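Local coordinates for protein UDP-4-amino-4,6-dideoxy-N-acetyl-beta-L-altrosamine transaminase (PDB 2FNU) that catalyses the PLP-dependent transfer of an amino group between glutamate and a UDP-linked 4-keto sugar, the second step in making pseudaminic acid for flagellin, at residues R74-T79 / L117-T122; D261-D266 / N360-V365; P318-Q323 / A332-A337. All blocks are in the same frame, centred on the assembly; numbering follows the deposited sequence.

How the contacts relate
Contact 1 lies at the surface, while contacts 2 and 3 are mostly buried; the three share no helix or strand. In contact 1, strand 76-79 meets the turn into strand 122-128: a backbone hydrogen bond, a carboxylate and a water hold one end and an isoleucine packs at the other. The 261-266/360-365 pair joins two helices by apolar packing, an imidazole face and a carbonyl oxygen at a ring edge, with no hydrogen bond between its segments. In contact 3 a packed tyrosine also takes one backbone N-H. It lies beside strand 97-100, the neighbour of 76-79, about 6 Å from contact 1 at the nearest atoms; the centre of contact 2 is about 43 Å from that of contact 1.

Contact 1 of 3, residues R74-T79 / L117-T122; sequences RNEIIT and LINERT
Glu76 and Thr122 form a parallel beta bridge, their CA atoms 4.6 Å apart, just where two neighbouring strands begin. Glu76 N gives a nearly straight hydrogen bond to Arg121 O (3.0 Å), arriving from above the carbonyl plane, and Thr122 CA returns a CA-H...O contact to Glu76 O. A type I turn, Asn119 to Thr122, leads into the bridge. Asn119 opens the turn, its side chain folding back over it with CG between backbone N and carbonyl carbon (chi1 59°), so OD1 accepts from Arg121 N at 2.7 Å, in the carbonyl plane, as an Asx turn. The same amide offers ND2 to Glu76 OE2 at 3.1 Å. That carboxylate is met from above its plane, and the two flat groups stand 77° apart. Glu76 reaches the turn on an extended chain, with CG and CD lying against Arg121 CB. A water donates to both Glu76 OE2 and Leu117 O and accepts from Thr122 OG1, so OE2 is gripped by two donors. Thr122 OG1 also takes the N-H of Asn119 at 2.9 Å, tying the turn to the strand start. Past this polar end, Ile78 points its CD1 at Leu117 CB (3.7 Å) and Ile118 CG1 (3.7 Å), with Thr122 CG2 alongside. In the mixed sheet of this PLP-dependent aminotransferase, strand 76-79 runs between 122-128 and 97-100, parallel to both: Glu76 and Ile78 continue the backbone bonding to Lys123 and Ala124, Ile77 bonds to Thr97 and Val99, and its side chain turns to the other face, onto Leu91 of helix 86-93.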
ATOM      1  N   ARG B  74       3.851  -7.613 -27.506  1.00 19.06           N
ATOM      2  CA  ARG B  74       4.680  -6.443 -27.180  1.00 17.92           C
ATOM      3  C   ARG B  74       4.994  -6.499 -25.681  1.00 15.63           C
ATOM      4  O   ARG B  74       4.610  -5.614 -24.903  1.00 16.07           O
ATOM      5  CB  ARG B  74       3.974  -5.140 -27.582  1.00 18.65           C
ATOM      6  CG  ARG B  74       3.839  -4.997 -29.121  1.00 25.50           C
ATOM      7  CD  ARG B  74       3.002  -3.789 -29.550  1.00 29.30           C
ATOM      8  NE  ARG B  74       1.585  -3.875 -29.169  1.00 38.17           N
ATOM      9  CZ  ARG B  74       0.649  -4.560 -29.829  1.00 42.73           C
ATOM     10  NH1 ARG B  74       0.953  -5.264 -30.913  1.00 46.04           N
ATOM     11  NH2 ARG B  74      -0.605  -4.550 -29.394  1.00 43.24           N
ATOM     12  N   ASN B  75       5.705  -7.561 -25.317  1.00 15.36           N
ATOM     13  CA  ASN B  75       5.861  -7.972 -23.922  1.00 14.55           C
ATOM     14  C   ASN B  75       7.244  -7.714 -23.319  1.00 15.90           C
ATOM     15  O   ASN B  75       7.459  -8.075 -22.165  1.00 16.22           O
ATOM     16  CB  ASN B  75       5.562  -9.470 -23.785  1.00 18.44           C
ATOM     17  CG  ASN B  75       6.609 -10.338 -24.469  1.00 19.84           C
ATOM     18  OD1 ASN B  75       7.262 -11.175 -23.836  1.00 25.98           O
ATOM     19  ND2 ASN B  75       6.795 -10.121 -25.757  1.00 15.49           N
ATOM     20  N   GLU B  76       8.184  -7.157 -24.086  1.00 13.83           N
ATOM     21  CA  GLU B  76       9.530  -6.938 -23.544  1.00 15.22           C
ATOM     22  C   GLU B  76       9.758  -5.490 -23.150  1.00 14.62           C
ATOM     23  O   GLU B  76       9.374  -4.569 -23.884  1.00 14.22           O
ATOM     24  CB  GLU B  76      10.600  -7.385 -24.551  1.00 15.17           C
ATOM     25  CG  GLU B  76      10.583  -8.884 -24.784  1.00 15.13           C
ATOM     26  CD  GLU B  76      11.672  -9.382 -25.728  1.00 20.73           C
ATOM     27  OE1 GLU B  76      11.607 -10.575 -26.092  1.00 21.07           O
ATOM     28  OE2 GLU B  76      12.577  -8.611 -26.093  1.00 18.79           O
ATOM     29  N   ILE B  77      10.382  -5.285 -21.986  1.00 12.86           N
ATOM     30  CA  ILE B  77      10.746  -3.945 -21.553  1.00 13.27           C
ATOM     31  C   ILE B  77      12.213  -3.942 -21.187  1.00 13.29           C
ATOM     32  O   ILE B  77      12.643  -4.756 -20.383  1.00 13.42           O
ATOM     33  CB  ILE B  77       9.859  -3.457 -20.381  1.00 12.03           C
ATOM     34  CG1 ILE B  77       8.452  -3.135 -20.925  1.00 14.05           C
ATOM     35  CG2 ILE B  77      10.479  -2.228 -19.697  1.00 15.18           C
ATOM     36  CD1 ILE B  77       7.451  -2.552 -19.930  1.00 15.03           C
ATOM     37  N   ILE B  78      12.970  -3.041 -21.807  1.00 14.07           N
ATOM     38  CA  ILE B  78      14.394  -2.942 -21.532  1.00 12.70           C
ATOM     39  C   ILE B  78      14.572  -2.172 -20.243  1.00 13.39           C
ATOM     40  O   ILE B  78      13.930  -1.147 -20.025  1.00 13.21           O
ATOM     41  CB  ILE B  78      15.115  -2.203 -22.682  1.00 14.00           C
ATOM     42  CG1 ILE B  78      15.059  -3.052 -23.949  1.00 15.32           C
ATOM     43  CG2 ILE B  78      16.546  -1.938 -22.322  1.00 14.97           C
ATOM     44  CD1 ILE B  78      15.366  -2.227 -25.211  1.00 18.92           C
ATOM     45  N   THR B  79      15.471  -2.662 -19.391  1.00 12.68           N
ATOM     46  CA  THR B  79      15.744  -1.963 -18.130  1.00 12.51           C
ATOM     47  C   THR B  79      17.153  -2.253 -17.627  1.00 13.62           C
ATOM     48  O   THR B  79      17.945  -2.911 -18.307  1.00 13.66           O
ATOM     49  CB  THR B  79      14.651  -2.283 -17.060  1.00 13.68           C
ATOM     50  OG1 THR B  79      14.804  -1.407 -15.932  1.00 13.65           O
ATOM     51  CG2 THR B  79      14.720  -3.741 -16.627  1.00 13.06           C
ATOM     52  N   LEU B 117      19.147  -3.879 -28.304  1.00 15.17           N
ATOM     53  CA  LEU B 117      18.234  -4.765 -27.581  1.00 16.37           C
ATOM     54  C   LEU B 117      16.802  -4.663 -28.071  1.00 16.72           C
ATOM     55  O   LEU B 117      15.945  -5.455 -27.658  1.00 17.37           O
ATOM     56  CB  LEU B 117      18.252  -4.432 -26.088  1.00 14.93           C
ATOM     57  CG  LEU B 117      19.613  -4.548 -25.408  1.00 17.01           C
ATOM     58  CD1 LEU B 117      19.496  -4.012 -23.984  1.00 15.40           C
ATOM     59  CD2 LEU B 117      20.120  -5.976 -25.404  1.00 20.47           C
ATOM     60  N   ILE B 118      16.546  -3.691 -28.943  1.00 15.55           N
ATOM     61  CA  ILE B 118      15.206  -3.428 -29.412  1.00 16.64           C
ATOM     62  C   ILE B 118      14.821  -4.401 -30.520  1.00 15.91           C
ATOM     63  O   ILE B 118      15.617  -4.680 -31.435  1.00 18.64           O
ATOM     64  CB  ILE B 118      15.065  -1.967 -29.890  1.00 14.59           C
ATOM     65  CG1 ILE B 118      15.348  -1.016 -28.722  1.00 14.57           C
ATOM     66  CG2 ILE B 118      13.669  -1.711 -30.464  1.00 18.50           C
ATOM     67  CD1 ILE B 118      15.408   0.490 -29.075  1.00 16.57           C
ATOM     68  N   ASN B 119      13.615  -4.938 -30.415  1.00 16.28           N
ATOM     69  CA  ASN B 119      13.088  -5.828 -31.437  1.00 17.35           C
ATOM     70  C   ASN B 119      11.579  -5.626 -31.525  1.00 17.60           C
ATOM     71  O   ASN B 119      11.034  -4.699 -30.904  1.00 17.00           O
ATOM     72  CB  ASN B 119      13.448  -7.286 -31.107  1.00 18.57           C
ATOM     73  CG  ASN B 119      12.900  -7.734 -29.758  1.00 19.08           C
ATOM     74  OD1 ASN B 119      11.736  -7.508 -29.451  1.00 23.42           O
ATOM     75  ND2 ASN B 119      13.737  -8.370 -28.954  1.00 22.83           N
ATOM     76  N   GLU B 120      10.899  -6.472 -32.296  1.00 18.60           N
ATOM     77  CA  GLU B 120       9.466  -6.306 -32.521  1.00 19.60           C
ATOM     78  C   GLU B 120       8.615  -6.423 -31.256  1.00 19.48           C
ATOM     79  O   GLU B 120       7.492  -5.940 -31.231  1.00 21.33           O
ATOM     80  CB  GLU B 120       8.975  -7.293 -33.598  1.00 22.67           C
ATOM     81  CG  GLU B 120       9.225  -8.784 -33.285  1.00 34.30           C
ATOM     82  CD  GLU B 120      10.712  -9.202 -33.299  1.00 48.55           C
ATOM     83  OE1 GLU B 120      11.545  -8.549 -33.980  1.00 43.41           O
ATOM     84  OE2 GLU B 120      11.047 -10.198 -32.618  1.00 55.65           O
ATOM     85  N   ARG B 121       9.171  -7.035 -30.207  1.00 15.78           N
ATOM     86  CA  ARG B 121       8.432  -7.240 -28.953  1.00 16.31           C
ATOM     87  C   ARG B 121       8.646  -6.115 -27.937  1.00 16.90           C
ATOM     88  O   ARG B 121       7.958  -6.072 -26.907  1.00 17.58           O
ATOM     89  CB  ARG B 121       8.868  -8.552 -28.311  1.00 16.11           C
ATOM     90  CG  ARG B 121       8.481  -9.772 -29.135  1.00 21.58           C
ATOM     91  CD  ARG B 121       8.769 -11.081 -28.406  1.00 26.44           C
ATOM     92  NE  ARG B 121       8.102 -12.184 -29.093  1.00 36.03           N
ATOM     93  CZ  ARG B 121       6.849 -12.572 -28.868  1.00 39.05           C
ATOM     94  NH1 ARG B 121       6.105 -11.974 -27.946  1.00 28.08           N
ATOM     95  NH2 ARG B 121       6.338 -13.578 -29.565  1.00 36.72           N
ATOM     96  N   THR B 122       9.590  -5.221 -28.210  1.00 16.61           N
ATOM     97  CA  THR B 122       9.919  -4.171 -27.235  1.00 13.06           C
ATOM     98  C   THR B 122       8.777  -3.170 -27.097  1.00 14.92           C
ATOM     99  O   THR B 122       8.281  -2.642 -28.088  1.00 17.40           O
ATOM    100  CB  THR B 122      11.217  -3.435 -27.625  1.00 14.06           C
ATOM    101  OG1 THR B 122      12.210  -4.405 -27.982  1.00 14.89           O
ATOM    102  CG2 THR B 122      11.739  -2.587 -26.443  1.00 16.95           C
TER
HETATM  103  O   HOH W   1      13.483  -5.904 -26.099  1.00 16.28           O

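Contact 2 of 3, residues D261-D266 / N360-V365; sequences DRIFKD and NIAHSV
Ile263 and Phe264, in the last turn of helix 246-264, press side by side against Ala362, His363 and Val365 of helix 355-370. Ile263 points straight at the second helix and comes nearest through its CG2 methyl, anti to its own backbone N. That methyl sits over the centre of the His363 imidazole, 3.9 Å from the ring centroid and only 12° off the normal: a CH-pi contact, the two side chains crossing at about a right angle. His363 has CG beside its backbone N (chi1 -77°), a torsion that lays the ring back toward the isoleucine. The same CG2 also meets Ala362 CB at 3.7 Å, and CD1 approaches that methyl from the other branch. Ala362 is therefore the common floor, its small side chain letting the CA atoms of Ile263 and Ala362 close to 6.6 Å. On its other flank Phe264 leaves its helix alongside the contact and its ring tip leans in. Its CE1 meets Ala362 O edge-on, near the ring plane, at 3.4 Å, and lies 3.8 Å from Ala362 CB. CZ reaches Val365 CG1 at 4.1 Å. Behind, the ring meets Phe270 edge-to-face and also packs on Tyr260 and Leu366. This is plain packing in the C-terminal part of the chain, with Val365 about 11 Å, side chain to side chain, from substrate-binding Tyr6. With no hydrogen bond between the segments, one helix end is held to the other helix by apolar packing, one CH-pi contact and a carbonyl oxygen at a ring edge; Phe264 closes the inner side, and exposed His363 the solvent side.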
ATOM      1  N   ASP B 261      34.482  14.028  -0.556  1.00 12.89           N
ATOM      2  CA  ASP B 261      35.311  14.265  -1.751  1.00 13.02           C
ATOM      3  C   ASP B 261      36.669  14.843  -1.338  1.00 13.95           C
ATOM      4  O   ASP B 261      37.715  14.390  -1.833  1.00 15.22           O
ATOM      5  CB  ASP B 261      34.640  15.238  -2.712  1.00 13.50           C
ATOM      6  CG  ASP B 261      33.433  14.647  -3.433  1.00 13.95           C
ATOM      7  OD1 ASP B 261      33.116  13.440  -3.307  1.00 15.55           O
ATOM      8  OD2 ASP B 261      32.796  15.439  -4.160  1.00 15.60           O
ATOM      9  N   ARG B 262      36.651  15.826  -0.434  1.00 13.48           N
ATOM     10  CA  ARG B 262      37.916  16.471  -0.042  1.00 14.10           C
ATOM     11  C   ARG B 262      38.851  15.455   0.596  1.00 14.91           C
ATOM     12  O   ARG B 262      40.051  15.398   0.269  1.00 16.09           O
ATOM     13  CB  ARG B 262      37.689  17.632   0.923  1.00 14.08           C
ATOM     14  CG  ARG B 262      37.031  18.844   0.301  1.00 15.76           C
ATOM     15  CD  ARG B 262      37.138  20.033   1.249  1.00 15.76           C
ATOM     16  NE  ARG B 262      36.558  19.781   2.574  1.00 15.24           N
ATOM     17  CZ  ARG B 262      35.259  19.866   2.857  1.00 17.00           C
ATOM     18  NH1 ARG B 262      34.380  20.183   1.899  1.00 16.07           N
ATOM     19  NH2 ARG B 262      34.839  19.637   4.107  1.00 15.88           N
ATOM     20  N   ILE B 263      38.316  14.650   1.515  1.00 12.92           N
ATOM     21  CA  ILE B 263      39.156  13.725   2.265  1.00 12.62           C
ATOM     22  C   ILE B 263      39.615  12.552   1.401  1.00 15.53           C
ATOM     23  O   ILE B 263      40.737  12.055   1.576  1.00 16.02           O
ATOM     24  CB  ILE B 263      38.406  13.241   3.541  1.00 14.31           C
ATOM     25  CG1 ILE B 263      38.164  14.453   4.465  1.00 12.48           C
ATOM     26  CG2 ILE B 263      39.169  12.135   4.273  1.00 14.29           C
ATOM     27  CD1 ILE B 263      37.171  14.223   5.597  1.00 14.88           C
ATOM     28  N   PHE B 264      38.764  12.131   0.458  1.00 13.38           N
ATOM     29  CA  PHE B 264      39.069  11.016  -0.425  1.00 14.73           C
ATOM     30  C   PHE B 264      39.852  11.385  -1.684  1.00 15.60           C
ATOM     31  O   PHE B 264      40.226  10.493  -2.449  1.00 16.04           O
ATOM     32  CB  PHE B 264      37.756  10.334  -0.872  1.00 13.09           C
ATOM     33  CG  PHE B 264      37.005   9.660   0.242  1.00 14.01           C
ATOM     34  CD1 PHE B 264      37.659   9.198   1.381  1.00 14.96           C
ATOM     35  CD2 PHE B 264      35.629   9.452   0.134  1.00 13.33           C
ATOM     36  CE1 PHE B 264      36.961   8.551   2.410  1.00 15.12           C
ATOM     37  CE2 PHE B 264      34.915   8.801   1.152  1.00 13.02           C
ATOM     38  CZ  PHE B 264      35.581   8.346   2.282  1.00 15.39           C
ATOM     39  N   LYS B 265      40.072  12.679  -1.931  1.00 15.82           N
ATOM     40  CA  LYS B 265      40.763  13.110  -3.157  1.00 14.97           C
ATOM     41  C   LYS B 265      42.115  12.394  -3.276  1.00 17.50           C
ATOM     42  O   LYS B 265      42.891  12.373  -2.319  1.00 17.78           O
ATOM     43  CB  LYS B 265      40.942  14.631  -3.165  1.00 16.54           C
ATOM     44  CG  LYS B 265      41.780  15.170  -4.316  1.00 26.92           C
ATOM     45  CD  LYS B 265      40.937  15.552  -5.503  1.00 43.84           C
ATOM     46  CE  LYS B 265      41.760  16.348  -6.504  1.00 50.55           C
ATOM     47  NZ  LYS B 265      40.896  16.961  -7.546  1.00 61.64           N
ATOM     48  N   ASP B 266      42.345  11.783  -4.444  1.00 18.43           N
ATOM     49  CA  ASP B 266      43.595  11.056  -4.776  1.00 21.71           C
ATOM     50  C   ASP B 266      43.910   9.865  -3.877  1.00 20.98           C
ATOM     51  O   ASP B 266      45.059   9.398  -3.826  1.00 21.80           O
ATOM     52  CB  ASP B 266      44.812  11.997  -4.839  1.00 23.14           C
ATOM     53  CG  ASP B 266      44.663  13.079  -5.879  1.00 26.25           C
ATOM     54  OD1 ASP B 266      45.151  14.195  -5.625  1.00 37.42           O
ATOM     55  OD2 ASP B 266      44.051  12.825  -6.939  1.00 32.10           O
ATOM     56  N   ASN B 360      34.922  12.047  10.488  1.00 14.57           N
ATOM     57  CA  ASN B 360      35.274  10.828  11.203  1.00 13.42           C
ATOM     58  C   ASN B 360      35.047   9.565  10.394  1.00 15.99           C
ATOM     59  O   ASN B 360      35.894   8.672  10.358  1.00 16.63           O
ATOM     60  CB  ASN B 360      34.590  10.752  12.563  1.00 15.38           C
ATOM     61  CG  ASN B 360      35.397  11.473  13.632  1.00 21.72           C
ATOM     62  OD1 ASN B 360      36.133  10.842  14.402  1.00 20.73           O
ATOM     63  ND2 ASN B 360      35.324  12.808  13.629  1.00 19.93           N
ATOM     64  N   ILE B 361      33.903   9.500   9.726  1.00 14.73           N
ATOM     65  CA  ILE B 361      33.624   8.341   8.886  1.00 13.65           C
ATOM     66  C   ILE B 361      34.655   8.226   7.763  1.00 13.92           C
ATOM     67  O   ILE B 361      35.186   7.149   7.492  1.00 14.86           O
ATOM     68  CB  ILE B 361      32.199   8.425   8.291  1.00 12.94           C
ATOM     69  CG1 ILE B 361      31.156   8.294   9.405  1.00 15.57           C
ATOM     70  CG2 ILE B 361      31.973   7.348   7.215  1.00 13.89           C
ATOM     71  CD1 ILE B 361      29.796   8.853   9.047  1.00 17.34           C
ATOM     72  N   ALA B 362      34.918   9.339   7.083  1.00 11.85           N
ATOM     73  CA  ALA B 362      35.818   9.323   5.940  1.00 13.37           C
ATOM     74  C   ALA B 362      37.224   8.858   6.332  1.00 15.43           C
ATOM     75  O   ALA B 362      37.811   8.016   5.662  1.00 15.16           O
ATOM     76  CB  ALA B 362      35.860  10.705   5.299  1.00 15.00           C
ATOM     77  N   HIS B 363      37.741   9.387   7.440  1.00 16.23           N
ATOM     78  CA  HIS B 363      39.049   8.968   7.892  1.00 16.17           C
ATOM     79  C   HIS B 363      39.053   7.475   8.306  1.00 15.93           C
ATOM     80  O   HIS B 363      40.009   6.756   8.004  1.00 17.19           O
ATOM     81  CB  HIS B 363      39.580   9.932   8.963  1.00 15.51           C
ATOM     82  CG  HIS B 363      40.094  11.227   8.400  1.00 17.98           C
ATOM     83  ND1 HIS B 363      41.318  11.321   7.766  1.00 20.45           N
ATOM     84  CD2 HIS B 363      39.561  12.477   8.376  1.00 16.83           C
ATOM     85  CE1 HIS B 363      41.515  12.568   7.375  1.00 18.60           C
ATOM     86  NE2 HIS B 363      40.469  13.291   7.739  1.00 20.55           N
ATOM     87  N   SER B 364      37.966   7.010   8.918  1.00 14.96           N
ATOM     88  CA  SER B 364      37.801   5.584   9.261  1.00 15.89           C
ATOM     89  C   SER B 364      37.726   4.668   8.036  1.00 16.36           C
ATOM     90  O   SER B 364      38.287   3.571   8.049  1.00 17.26           O
ATOM     91  CB  SER B 364      36.568   5.380  10.135  1.00 19.23           C
ATOM     92  OG  SER B 364      36.730   6.023  11.393  1.00 27.31           O
ATOM     93  N   VAL B 365      37.034   5.111   6.983  1.00 16.08           N
ATOM     94  CA  VAL B 365      36.977   4.346   5.721  1.00 13.71           C
ATOM     95  C   VAL B 365      38.384   4.170   5.179  1.00 15.13           C
ATOM     96  O   VAL B 365      38.765   3.069   4.791  1.00 16.94           O
ATOM     97  CB  VAL B 365      36.064   5.036   4.666  1.00 13.77           C
ATOM     98  CG1 VAL B 365      36.197   4.415   3.278  1.00 16.06           C
ATOM     99  CG2 VAL B 365      34.625   4.971   5.120  1.00 14.08           C
TER

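Contact 3 of 3, residues P318-Q323 / A332-A337; sequences PIYQYQ and APLKSA
Tyr320 makes the tight part of this contact: its buried ring runs out from the 3-10 turn at 319-321 and ends among Pro333 CA, Leu334 and Ala337. Its CG takes the crowded position between backbone N and carbonyl carbon (chi1 58°), folding the ring back so that Pro318 CB lies over one face, offset toward the rim. Leu334 N donates to Tyr320 OH at 2.9 Å, and the bond is close to straight at 165°. The hydroxyl is also hydrogen-bonded to Glu338 OE2, which takes Gln321 NE2 as well, so the buried phenol end is held from two sides. Several close approaches pack the ring end: Tyr320 CE1 lies 4.0 Å from Leu334 CD1, and CE2 comes 3.7 Å from Pro333 CA, while Ala337 CB touches the hydroxyl oxygen at 3.8 Å. A looser touch joins Pro318 CG to Ala337 CB at 4.1 Å. The solvent side is the exposed Pro333 ring, whose CB lies 4.0 Å from Tyr320 OH. Pro318 follows shortly after substrate-binding Tyr316, its side chain about 11 Å from the bound UDP-sugar. Leu334 is the N-cap residue of helix 335-343, so the phenol grips the chain where that helix starts. The contact lies beside strand 97-100, whose Phe100 touches Ile319, Tyr320 and Leu334, and Pro81 packs on Tyr320 and Ala337; past it, helix 323-328 opens with Gln323 N bonded to Glu221 of the second subunit.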
ATOM      1  N   PRO B 318      23.041  -7.479  -9.112  1.00 14.62           N
ATOM      2  CA  PRO B 318      22.371  -7.497 -10.416  1.00 13.37           C
ATOM      3  C   PRO B 318      21.086  -8.306 -10.337  1.00 13.88           C
ATOM      4  O   PRO B 318      21.100  -9.434  -9.856  1.00 14.24           O
ATOM      5  CB  PRO B 318      23.411  -8.161 -11.330  1.00 13.97           C
ATOM      6  CG  PRO B 318      24.761  -7.724 -10.699  1.00 13.28           C
ATOM      7  CD  PRO B 318      24.470  -7.847  -9.216  1.00 13.22           C
ATOM      8  N   ILE B 319      19.976  -7.736 -10.804  1.00 12.22           N
ATOM      9  CA  ILE B 319      18.663  -8.347 -10.594  1.00 12.58           C
ATOM     10  C   ILE B 319      18.556  -9.755 -11.179  1.00 12.17           C
ATOM     11  O   ILE B 319      17.905 -10.638 -10.604  1.00 13.66           O
ATOM     12  CB  ILE B 319      17.532  -7.425 -11.124  1.00 12.64           C
ATOM     13  CG1 ILE B 319      17.433  -6.156 -10.260  1.00 12.63           C
ATOM     14  CG2 ILE B 319      16.197  -8.146 -11.182  1.00 12.91           C
ATOM     15  CD1 ILE B 319      16.595  -5.038 -10.899  1.00 13.23           C
ATOM     16  N   TYR B 320      19.222  -9.968 -12.308  1.00 11.30           N
ATOM     17  CA  TYR B 320      19.137 -11.286 -12.988  1.00 11.75           C
ATOM     18  C   TYR B 320      19.820 -12.403 -12.175  1.00 14.16           C
ATOM     19  O   TYR B 320      19.681 -13.573 -12.524  1.00 16.09           O
ATOM     20  CB  TYR B 320      19.715 -11.207 -14.411  1.00 15.53           C
ATOM     21  CG  TYR B 320      21.164 -10.735 -14.447  1.00 14.04           C
ATOM     22  CD1 TYR B 320      21.490  -9.452 -14.902  1.00 13.57           C
ATOM     23  CD2 TYR B 320      22.200 -11.558 -14.001  1.00 13.44           C
ATOM     24  CE1 TYR B 320      22.817  -9.008 -14.918  1.00 13.49           C
ATOM     25  CE2 TYR B 320      23.540 -11.113 -14.006  1.00 15.69           C
ATOM     26  CZ  TYR B 320      23.833  -9.835 -14.479  1.00 15.21           C
ATOM     27  OH  TYR B 320      25.132  -9.379 -14.483  1.00 16.08           O
ATOM     28  N   GLN B 321      20.570 -12.041 -11.130  1.00 13.31           N
ATOM     29  CA  GLN B 321      21.201 -13.025 -10.239  1.00 14.10           C
ATOM     30  C   GLN B 321      20.217 -13.672  -9.259  1.00 15.91           C
ATOM     31  O   GLN B 321      20.527 -14.730  -8.677  1.00 16.14           O
ATOM     32  CB  GLN B 321      22.336 -12.389  -9.412  1.00 14.41           C
ATOM     33  CG  GLN B 321      23.636 -12.049 -10.138  1.00 18.12           C
ATOM     34  CD  GLN B 321      24.808 -11.757  -9.154  1.00 22.53           C
ATOM     35  OE1 GLN B 321      24.727 -12.047  -7.943  1.00 28.10           O
ATOM     36  NE2 GLN B 321      25.903 -11.203  -9.683  1.00 30.09           N
ATOM     37  N   TYR B 322      19.077 -13.017  -9.014  1.00 14.36           N
ATOM     38  CA  TYR B 322      18.114 -13.563  -8.058  1.00 14.97           C
ATOM     39  C   TYR B 322      17.514 -14.862  -8.585  1.00 15.27           C
ATOM     40  O   TYR B 322      17.301 -15.008  -9.790  1.00 15.32           O
ATOM     41  CB  TYR B 322      17.003 -12.553  -7.785  1.00 14.82           C
ATOM     42  CG  TYR B 322      17.410 -11.404  -6.890  1.00 13.91           C
ATOM     43  CD1 TYR B 322      17.879 -11.626  -5.584  1.00 15.59           C
ATOM     44  CD2 TYR B 322      17.282 -10.078  -7.330  1.00 13.40           C
ATOM     45  CE1 TYR B 322      18.229 -10.568  -4.748  1.00 15.90           C
ATOM     46  CE2 TYR B 322      17.639  -9.004  -6.505  1.00 12.91           C
ATOM     47  CZ  TYR B 322      18.093  -9.260  -5.207  1.00 15.31           C
ATOM     48  OH  TYR B 322      18.460  -8.254  -4.338  1.00 16.62           O
ATOM     49  N   GLN B 323      17.222 -15.782  -7.655  1.00 14.28           N
ATOM     50  CA  GLN B 323      16.655 -17.102  -7.977  1.00 16.69           C
ATOM     51  C   GLN B 323      15.453 -17.043  -8.916  1.00 16.44           C
ATOM     52  O   GLN B 323      15.354 -17.814  -9.883  1.00 17.11           O
ATOM     53  CB  GLN B 323      16.275 -17.840  -6.683  1.00 17.34           C
ATOM     54  CG  GLN B 323      15.714 -19.250  -6.935  1.00 20.16           C
ATOM     55  CD  GLN B 323      15.372 -20.038  -5.660  1.00 25.19           C
ATOM     56  OE1 GLN B 323      14.775 -21.127  -5.727  1.00 25.10           O
ATOM     57  NE2 GLN B 323      15.743 -19.496  -4.504  1.00 24.94           N
ATOM     58  N   ALA B 332      22.747 -14.233 -19.484  1.00 22.62           N
ATOM     59  CA  ALA B 332      24.197 -14.201 -19.391  1.00 22.26           C
ATOM     60  C   ALA B 332      24.571 -13.019 -18.478  1.00 20.94           C
ATOM     61  O   ALA B 332      24.022 -11.925 -18.633  1.00 21.08           O
ATOM     62  CB  ALA B 332      24.806 -14.026 -20.765  1.00 25.20           C
ATOM     63  N   PRO B 333      25.486 -13.235 -17.519  1.00 21.05           N
ATOM     64  CA  PRO B 333      25.919 -12.081 -16.720  1.00 18.03           C
ATOM     65  C   PRO B 333      26.484 -10.963 -17.587  1.00 18.55           C
ATOM     66  O   PRO B 333      27.095 -11.220 -18.633  1.00 18.92           O
ATOM     67  CB  PRO B 333      27.009 -12.664 -15.811  1.00 18.24           C
ATOM     68  CG  PRO B 333      26.645 -14.145 -15.710  1.00 23.38           C
ATOM     69  CD  PRO B 333      26.138 -14.485 -17.086  1.00 22.64           C
ATOM     70  N   LEU B 334      26.267  -9.724 -17.155  1.00 14.94           N
ATOM     71  CA  LEU B 334      26.784  -8.553 -17.843  1.00 16.05           C
ATOM     72  C   LEU B 334      28.000  -8.036 -17.096  1.00 14.55           C
ATOM     73  O   LEU B 334      27.900  -7.650 -15.919  1.00 15.80           O
ATOM     74  CB  LEU B 334      25.717  -7.462 -17.876  1.00 15.84           C
ATOM     75  CG  LEU B 334      24.435  -7.846 -18.626  1.00 16.52           C
ATOM     76  CD1 LEU B 334      23.325  -6.881 -18.262  1.00 22.32           C
ATOM     77  CD2 LEU B 334      24.688  -7.830 -20.137  1.00 23.97           C
ATOM     78  N   LYS B 335      29.154  -8.009 -17.769  1.00 14.67           N
ATOM     79  CA  LYS B 335      30.393  -7.606 -17.112  1.00 14.94           C
ATOM     80  C   LYS B 335      30.261  -6.248 -16.424  1.00 14.03           C
ATOM     81  O   LYS B 335      30.746  -6.066 -15.303  1.00 17.00           O
ATOM     82  CB  LYS B 335      31.562  -7.583 -18.111  1.00 15.72           C
ATOM     83  CG  LYS B 335      32.866  -7.059 -17.525  1.00 20.40           C
ATOM     84  CD  LYS B 335      34.011  -7.062 -18.560  1.00 23.05           C
ATOM     85  CE  LYS B 335      35.262  -6.374 -18.010  1.00 27.77           C
ATOM     86  NZ  LYS B 335      35.687  -6.908 -16.688  1.00 31.50           N
ATOM     87  N   SER B 336      29.605  -5.301 -17.090  1.00 14.75           N
ATOM     88  CA  SER B 336      29.469  -3.960 -16.512  1.00 13.34           C
ATOM     89  C   SER B 336      28.718  -3.982 -15.192  1.00 13.47           C
ATOM     90  O   SER B 336      29.074  -3.252 -14.262  1.00 16.75           O
ATOM     91  CB  SER B 336      28.808  -3.005 -17.507  1.00 13.79           C
ATOM     92  OG  SER B 336      27.516  -3.458 -17.893  1.00 13.74           O
ATOM     93  N   ALA B 337      27.691  -4.822 -15.105  1.00 13.79           N
ATOM     94  CA  ALA B 337      26.878  -4.908 -13.877  1.00 13.02           C
ATOM     95  C   ALA B 337      27.624  -5.655 -12.770  1.00 13.72           C
ATOM     96  O   ALA B 337      27.620  -5.250 -11.600  1.00 14.62           O
ATOM     97  CB  ALA B 337      25.542  -5.591 -14.164  1.00 14.26           C
TER